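Local coordinates for protein PfkB family carbohydrate kinase (Listeria grayi DSM 20601, PDB 4GM6) that probably phosphorylates a sugar or related small molecule, as a kinase of the PfkB carbohydrate kinase family, at residues Y113-S116 against L120-P123; L37-G42 against S46-L51. All blocks are in the same frame, centred on the assembly; numbering follows the deposited sequence.

Contact 1. Residues Y113-S116 against L120-P123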
ATOM      1  N   TYR C 113     -11.551  -3.441 -17.323  1.00 27.08           N
ATOM      2  CA  TYR C 113     -11.552  -3.258 -15.894  1.00 28.47           C
ATOM      3  C   TYR C 113     -12.064  -4.553 -15.305  1.00 33.09           C
ATOM      4  O   TYR C 113     -13.029  -5.119 -15.808  1.00 32.30           O
ATOM      5  CB  TYR C 113     -12.490  -2.108 -15.531  1.00 27.41           C
ATOM      6  CG  TYR C 113     -12.034  -0.778 -16.059  1.00 30.67           C
ATOM      7  CD1 TYR C 113     -11.283   0.081 -15.261  1.00 32.18           C
ATOM      8  CD2 TYR C 113     -12.339  -0.375 -17.362  1.00 31.26           C
ATOM      9  CE1 TYR C 113     -10.855   1.306 -15.740  1.00 28.60           C
ATOM     10  CE2 TYR C 113     -11.905   0.849 -17.847  1.00 32.42           C
ATOM     11  CZ  TYR C 113     -11.162   1.680 -17.023  1.00 39.17           C
ATOM     12  OH  TYR C 113     -10.731   2.909 -17.469  1.00 43.52           O
ATOM     13  N   LEU C 114     -11.403  -5.042 -14.266  1.00 26.36           N
ATOM     14  CA  LEU C 114     -11.836  -6.272 -13.636  1.00 26.95           C
ATOM     15  C   LEU C 114     -12.096  -6.053 -12.145  1.00 33.95           C
ATOM     16  O   LEU C 114     -11.198  -5.663 -11.399  1.00 26.60           O
ATOM     17  CB  LEU C 114     -10.788  -7.370 -13.839  1.00 26.49           C
ATOM     18  CG  LEU C 114     -11.322  -8.779 -13.553  1.00 38.51           C
ATOM     19  CD1 LEU C 114     -10.504  -9.851 -14.258  1.00 40.08           C
ATOM     20  CD2 LEU C 114     -11.329  -9.027 -12.056  1.00 39.88           C
ATOM     21  N   GLU C 115     -13.332  -6.289 -11.725  1.00 30.25           N
ATOM     22  CA  GLU C 115     -13.700  -6.184 -10.323  1.00 27.02           C
ATOM     23  C   GLU C 115     -13.571  -7.561  -9.740  1.00 32.53           C
ATOM     24  O   GLU C 115     -14.145  -8.546 -10.240  1.00 26.94           O
ATOM     25  CB  GLU C 115     -15.142  -5.712 -10.187  1.00 29.37           C
ATOM     26  CG  GLU C 115     -15.558  -5.301  -8.794  1.00 25.90           C
ATOM     27  CD  GLU C 115     -17.027  -4.932  -8.768  1.00 35.78           C
ATOM     28  OE1 GLU C 115     -17.854  -5.847  -8.990  1.00 36.48           O
ATOM     29  OE2 GLU C 115     -17.353  -3.741  -8.570  1.00 31.07           O
ATOM     30  N   SER C 116     -12.799  -7.626  -8.681  1.00 24.89           N
ATOM     31  CA  SER C 116     -12.477  -8.874  -8.020  0.50 27.89           C
ATOM     32  C   SER C 116     -13.746  -9.596  -7.557  1.00 29.81           C
ATOM     33  O   SER C 116     -14.737  -8.949  -7.200  1.00 27.98           O
ATOM     34  CB  SER C 116     -11.573  -8.571  -6.820  0.50 29.60           C
ATOM     35  OG  SER C 116     -11.314  -9.731  -6.054  0.50 26.16           O
ATOM     36  N   LEU C 120     -19.230 -16.012  -2.903  1.00 31.10           N
ATOM     37  CA  LEU C 120     -20.460 -16.003  -3.709  1.00 33.80           C
ATOM     38  C   LEU C 120     -20.425 -14.978  -4.833  1.00 35.63           C
ATOM     39  O   LEU C 120     -21.149 -15.126  -5.815  1.00 35.94           O
ATOM     40  CB  LEU C 120     -21.726 -15.825  -2.845  1.00 34.22           C
ATOM     41  CG  LEU C 120     -22.040 -16.855  -1.763  1.00 41.10           C
ATOM     42  CD1 LEU C 120     -23.282 -16.434  -0.979  1.00 37.72           C
ATOM     43  CD2 LEU C 120     -22.210 -18.266  -2.332  1.00 32.03           C
ATOM     44  N   LYS C 121     -19.578 -13.948  -4.710  1.00 29.80           N
ATOM     45  CA  LYS C 121     -19.583 -12.880  -5.686  1.00 26.28           C
ATOM     46  C   LYS C 121     -18.607 -13.159  -6.809  1.00 33.50           C
ATOM     47  O   LYS C 121     -17.396 -13.171  -6.591  1.00 28.96           O
ATOM     48  CB  LYS C 121     -19.207 -11.527  -5.049  1.00 34.12           C
ATOM     49  CG  LYS C 121     -19.382 -10.363  -6.027  1.00 31.25           C
ATOM     50  CD  LYS C 121     -18.281  -9.319  -5.918  1.00 41.47           C
ATOM     51  CE  LYS C 121     -18.304  -8.314  -7.074  1.00 42.04           C
ATOM     52  NZ  LYS C 121     -17.339  -8.608  -8.179  1.00 31.90           N
ATOM     53  N   ALA C 122     -19.132 -13.365  -8.010  1.00 30.08           N
ATOM     54  CA  ALA C 122     -18.302 -13.607  -9.190  1.00 29.23           C
ATOM     55  C   ALA C 122     -17.534 -12.349  -9.627  1.00 31.16           C
ATOM     56  O   ALA C 122     -18.008 -11.227  -9.466  1.00 30.90           O
ATOM     57  CB  ALA C 122     -19.171 -14.105 -10.344  1.00 31.81           C
ATOM     58  N   PRO C 123     -16.344 -12.538 -10.205  1.00 33.53           N
ATOM     59  CA  PRO C 123     -15.658 -11.404 -10.830  1.00 28.91           C
ATOM     60  C   PRO C 123     -16.535 -10.737 -11.877  1.00 37.01           C
ATOM     61  O   PRO C 123     -17.376 -11.385 -12.479  1.00 35.72           O
ATOM     62  CB  PRO C 123     -14.442 -12.056 -11.501  1.00 36.47           C
ATOM     63  CG  PRO C 123     -14.212 -13.334 -10.730  1.00 37.69           C
ATOM     64  CD  PRO C 123     -15.590 -13.800 -10.335  1.00 32.67           C
TER

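Contact 2. Residues L37-G42 against S46-L51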
ATOM      1  N   LEU C  37      -7.052  -3.584 -15.768  1.00 25.80           N
ATOM      2  CA  LEU C  37      -7.063  -2.727 -14.560  1.00 24.52           C
ATOM      3  C   LEU C  37      -7.995  -3.328 -13.523  1.00 29.30           C
ATOM      4  O   LEU C  37      -9.204  -3.358 -13.730  1.00 28.10           O
ATOM      5  CB  LEU C  37      -7.503  -1.312 -14.928  1.00 26.04           C
ATOM      6  CG  LEU C  37      -6.563  -0.706 -15.992  1.00 30.49           C
ATOM      7  CD1 LEU C  37      -7.337  -0.016 -17.098  1.00 44.49           C
ATOM      8  CD2 LEU C  37      -5.594   0.267 -15.373  1.00 31.25           C
ATOM      9  N   SER C  38      -7.417  -3.775 -12.406  1.00 23.18           N
ATOM     10  CA  SER C  38      -8.066  -4.682 -11.459  1.00 26.02           C
ATOM     11  C   SER C  38      -8.278  -4.031 -10.094  1.00 25.87           C
ATOM     12  O   SER C  38      -7.383  -3.343  -9.611  1.00 21.04           O
ATOM     13  CB  SER C  38      -7.135  -5.885 -11.225  1.00 21.67           C
ATOM     14  OG  SER C  38      -7.354  -6.872 -12.196  1.00 36.03           O
ATOM     15  N   THR C  39      -9.431  -4.277  -9.463  1.00 21.52           N
ATOM     16  CA  THR C  39      -9.626  -3.869  -8.058  1.00 21.79           C
ATOM     17  C   THR C  39      -9.001  -4.924  -7.156  1.00 23.01           C
ATOM     18  O   THR C  39      -8.726  -6.039  -7.579  1.00 21.90           O
ATOM     19  CB  THR C  39     -11.116  -3.746  -7.676  1.00 22.26           C
ATOM     20  OG1 THR C  39     -11.722  -5.051  -7.623  1.00 25.69           O
ATOM     21  CG2 THR C  39     -11.856  -2.899  -8.682  1.00 25.72           C
ATOM     22  N   GLN C  40      -8.776  -4.569  -5.910  1.00 20.57           N
ATOM     23  CA  GLN C  40      -8.220  -5.495  -4.936  1.00 21.00           C
ATOM     24  C   GLN C  40      -9.358  -6.395  -4.404  1.00 27.15           C
ATOM     25  O   GLN C  40     -10.547  -6.085  -4.570  1.00 21.80           O
ATOM     26  CB  GLN C  40      -7.516  -4.681  -3.811  1.00 24.17           C
ATOM     27  CG  GLN C  40      -6.327  -3.838  -4.359  1.00 28.52           C
ATOM     28  CD  GLN C  40      -6.782  -2.574  -5.128  1.00 49.83           C
ATOM     29  OE1 GLN C  40      -7.668  -1.855  -4.650  1.00 44.94           O
ATOM     30  NE2 GLN C  40      -6.184  -2.298  -6.320  1.00 33.90           N
ATOM     31  N   GLN C  41      -8.998  -7.500  -3.767  1.00 23.77           N
ATOM     32  CA  GLN C  41      -9.992  -8.403  -3.203  1.00 30.68           C
ATOM     33  C   GLN C  41     -10.979  -7.680  -2.277  1.00 26.87           C
ATOM     34  O   GLN C  41     -10.580  -6.863  -1.433  1.00 26.07           O
ATOM     35  CB  GLN C  41      -9.313  -9.536  -2.430  1.00 32.55           C
ATOM     36  CG  GLN C  41     -10.319 -10.553  -1.899  1.00 26.90           C
ATOM     37  CD  GLN C  41      -9.668 -11.790  -1.302  1.00 40.04           C
ATOM     38  OE1 GLN C  41      -8.615 -11.730  -0.661  1.00 36.99           O
ATOM     39  NE2 GLN C  41     -10.312 -12.919  -1.493  1.00 32.13           N
ATOM     40  N   GLY C  42     -12.266  -7.970  -2.450  1.00 24.75           N
ATOM     41  CA  GLY C  42     -13.317  -7.408  -1.593  1.00 26.19           C
ATOM     42  C   GLY C  42     -13.650  -5.949  -1.859  1.00 25.10           C
ATOM     43  O   GLY C  42     -14.484  -5.349  -1.166  1.00 26.58           O
ATOM     44  N   SER C  46     -17.044   0.739  -7.154  1.00 29.24           N
ATOM     45  CA  SER C  46     -17.570   1.985  -6.613  1.00 34.76           C
ATOM     46  C   SER C  46     -16.771   2.477  -5.414  1.00 36.40           C
ATOM     47  O   SER C  46     -16.961   3.606  -4.976  1.00 36.80           O
ATOM     48  CB  SER C  46     -19.037   1.800  -6.210  1.00 33.15           C
ATOM     49  OG  SER C  46     -19.186   0.570  -5.484  1.00 38.49           O
ATOM     50  N   GLN C  47     -15.927   1.627  -4.848  1.00 32.27           N
ATOM     51  CA  GLN C  47     -15.119   1.989  -3.686  1.00 35.44           C
ATOM     52  C   GLN C  47     -13.612   1.963  -3.921  1.00 32.19           C
ATOM     53  O   GLN C  47     -12.837   2.145  -3.021  1.00 30.29           O
ATOM     54  CB  GLN C  47     -15.472   1.115  -2.486  1.00 30.74           C
ATOM     55  CG  GLN C  47     -16.870   1.328  -1.978  1.00 36.36           C
ATOM     56  CD  GLN C  47     -17.273   0.367  -0.886  1.00 48.07           C
ATOM     57  OE1 GLN C  47     -18.437   0.072  -0.713  1.00 47.31           O
ATOM     58  NE2 GLN C  47     -16.306  -0.118  -0.146  1.00 49.61           N
ATOM     59  N   THR C  48     -13.214   1.703  -5.143  1.00 28.39           N
ATOM     60  CA  THR C  48     -11.792   1.555  -5.419  0.50 25.75           C
ATOM     61  C   THR C  48     -11.119   2.920  -5.597  1.00 26.30           C
ATOM     62  O   THR C  48     -11.692   3.853  -6.165  1.00 30.90           O
ATOM     63  CB  THR C  48     -11.527   0.621  -6.611  0.50 27.17           C
ATOM     64  OG1 THR C  48     -10.142   0.243  -6.627  0.50 31.10           O
ATOM     65  CG2 THR C  48     -11.885   1.303  -7.915  0.50 23.50           C
ATOM     66  N   THR C  49      -9.901   3.037  -5.070  1.00 25.92           N
ATOM     67  CA  THR C  49      -9.140   4.296  -5.215  1.00 29.68           C
ATOM     68  C   THR C  49      -7.884   4.101  -6.065  1.00 27.59           C
ATOM     69  O   THR C  49      -7.221   5.061  -6.444  1.00 25.67           O
ATOM     70  CB  THR C  49      -8.710   4.865  -3.853  1.00 31.48           C
ATOM     71  OG1 THR C  49      -7.818   3.935  -3.240  1.00 27.46           O
ATOM     72  CG2 THR C  49      -9.930   5.092  -2.943  1.00 36.37           C
ATOM     73  N   ALA C  50      -7.562   2.850  -6.363  1.00 27.18           N
ATOM     74  CA  ALA C  50      -6.422   2.523  -7.228  1.00 28.44           C
ATOM     75  C   ALA C  50      -6.723   1.248  -7.989  1.00 29.95           C
ATOM     76  O   ALA C  50      -7.447   0.403  -7.497  1.00 34.16           O
ATOM     77  CB  ALA C  50      -5.160   2.338  -6.411  1.00 29.07           C
ATOM     78  N   LEU C  51      -6.178   1.114  -9.192  1.00 24.94           N
ATOM     79  CA  LEU C  51      -6.323  -0.126  -9.941  1.00 26.90           C
ATOM     80  C   LEU C  51      -4.945  -0.718 -10.196  1.00 28.14           C
ATOM     81  O   LEU C  51      -4.030  -0.001 -10.621  1.00 24.89           O
ATOM     82  CB  LEU C  51      -7.002   0.156 -11.292  1.00 26.27           C
ATOM     83  CG  LEU C  51      -8.427   0.710 -11.210  1.00 30.15           C
ATOM     84  CD1 LEU C  51      -8.803   1.471 -12.476  1.00 28.32           C
ATOM     85  CD2 LEU C  51      -9.398  -0.441 -10.963  1.00 23.84           C
TER
HETATM   86  O   HOH W   1      -8.642   0.886  -3.983  1.00 39.37           O

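Contact 1. Residues Y113-S116 against L120-P123
E115 and K121 both hold CG anti to the backbone N (chi1 -168° and -173°), and the bends in the lysine chain then bring the charged ends together. The glutamate chain runs on extended beyond CG. The lysine chain bends at chi2 and again at chi4, and the second bend turns its ammonium group in toward the strand end. The two side chains cross at about a right angle. K121 NZ sits 2.9 Å from E115 OE1 in a salt bridge. It comes to the anti side of that oxygen, 26° out of the carboxylate plane. The other carboxylate oxygen, E115 OE2, accepts the backbone N-H of F45, so both oxygens of the group are held. K121 NZ also donates to S116 O at 2.8 Å, from above the carbonyl plane. A third bond, 3.0 Å from K121 NZ to A122 O, stays within the lysine's own segment. Three oxygens thus grip one ammonium group, which probably keeps it charged although K121 is buried.

The contact closes a beta hairpin. Strand 111-115 ends here, and the loop leads into the antiparallel strand 124-128 of the four-stranded sheet that probably corresponds to the lid of PfkB kinases. E115 bonds through its backbone to S124, at the start of the returning strand. Just before it, P123 CA makes a CA-H...O contact of 3.3 Å with E115 O. The proline ring lies at the exposed border, where P123 CB comes within 4.4 Å of L114 CD2. On the loop side, K121 packs against S325 of the second subunit.

Contact 2. Residues L37-G42 against S46-L51
L51 packs against the end of strand 34-38 through both of its methyl groups. L51 CD1 lies 3.9 Å from L37 CB, and L51 CD2 lies against the backbone of S38 and T39. L51 CA gives a CA-H...O contact of 3.4 Å to S38 O. This is the tight, buried part. Beside it T39 and T48 cross at about a right angle, with T39 CG2 4.1 Å from T48 CB in the conformer of T48 described, one of two.

The looser part is polar and holds water. Q40 bends at chi2 (76°), which brings its amide back to strand 50-56. Q40 NE2 donates to A50 O at 3.2 Å, nearly straight at 163°, and also bonds D52 OD2. The acceptor lies in the amide plane, but the donor stands above the carbonyl plane of A50. One water donates to Q40 OE1 at 3.0 Å and accepts from T49 N.

The hairpin of strands 34-38 and 50-56 belongs to the probable lid sheet, and A50 and L51 continue it into an antiparallel ladder with the third subunit. Fixed at both amide ends, the Q40 side chain should have little freedom to flip.

Overall arrangement
Contacts 1 and 2 lie in series along the chain, with centres about 10 Å apart. They belong to one four-stranded sheet, in which strands 34-38 and 111-115 are parallel neighbours. Two probable backbone hydrogen bonds join them, L114 N to L37 O at 2.8 Å and L114 O to T39 N at 3.0 Å. In one of its two conformers the S116 side chain packs on the backbone of Q40 and Q41. S116 N bonds T39 OG1, which also bonds I43 O. Within this chain the two contacts close the hairpins at the two ends of the sheet; at contact 2 the sheet runs on into the third subunit. Both touch the second subunit. In PfkB relatives such a lid borders the sugar site, so both contacts probably flank it.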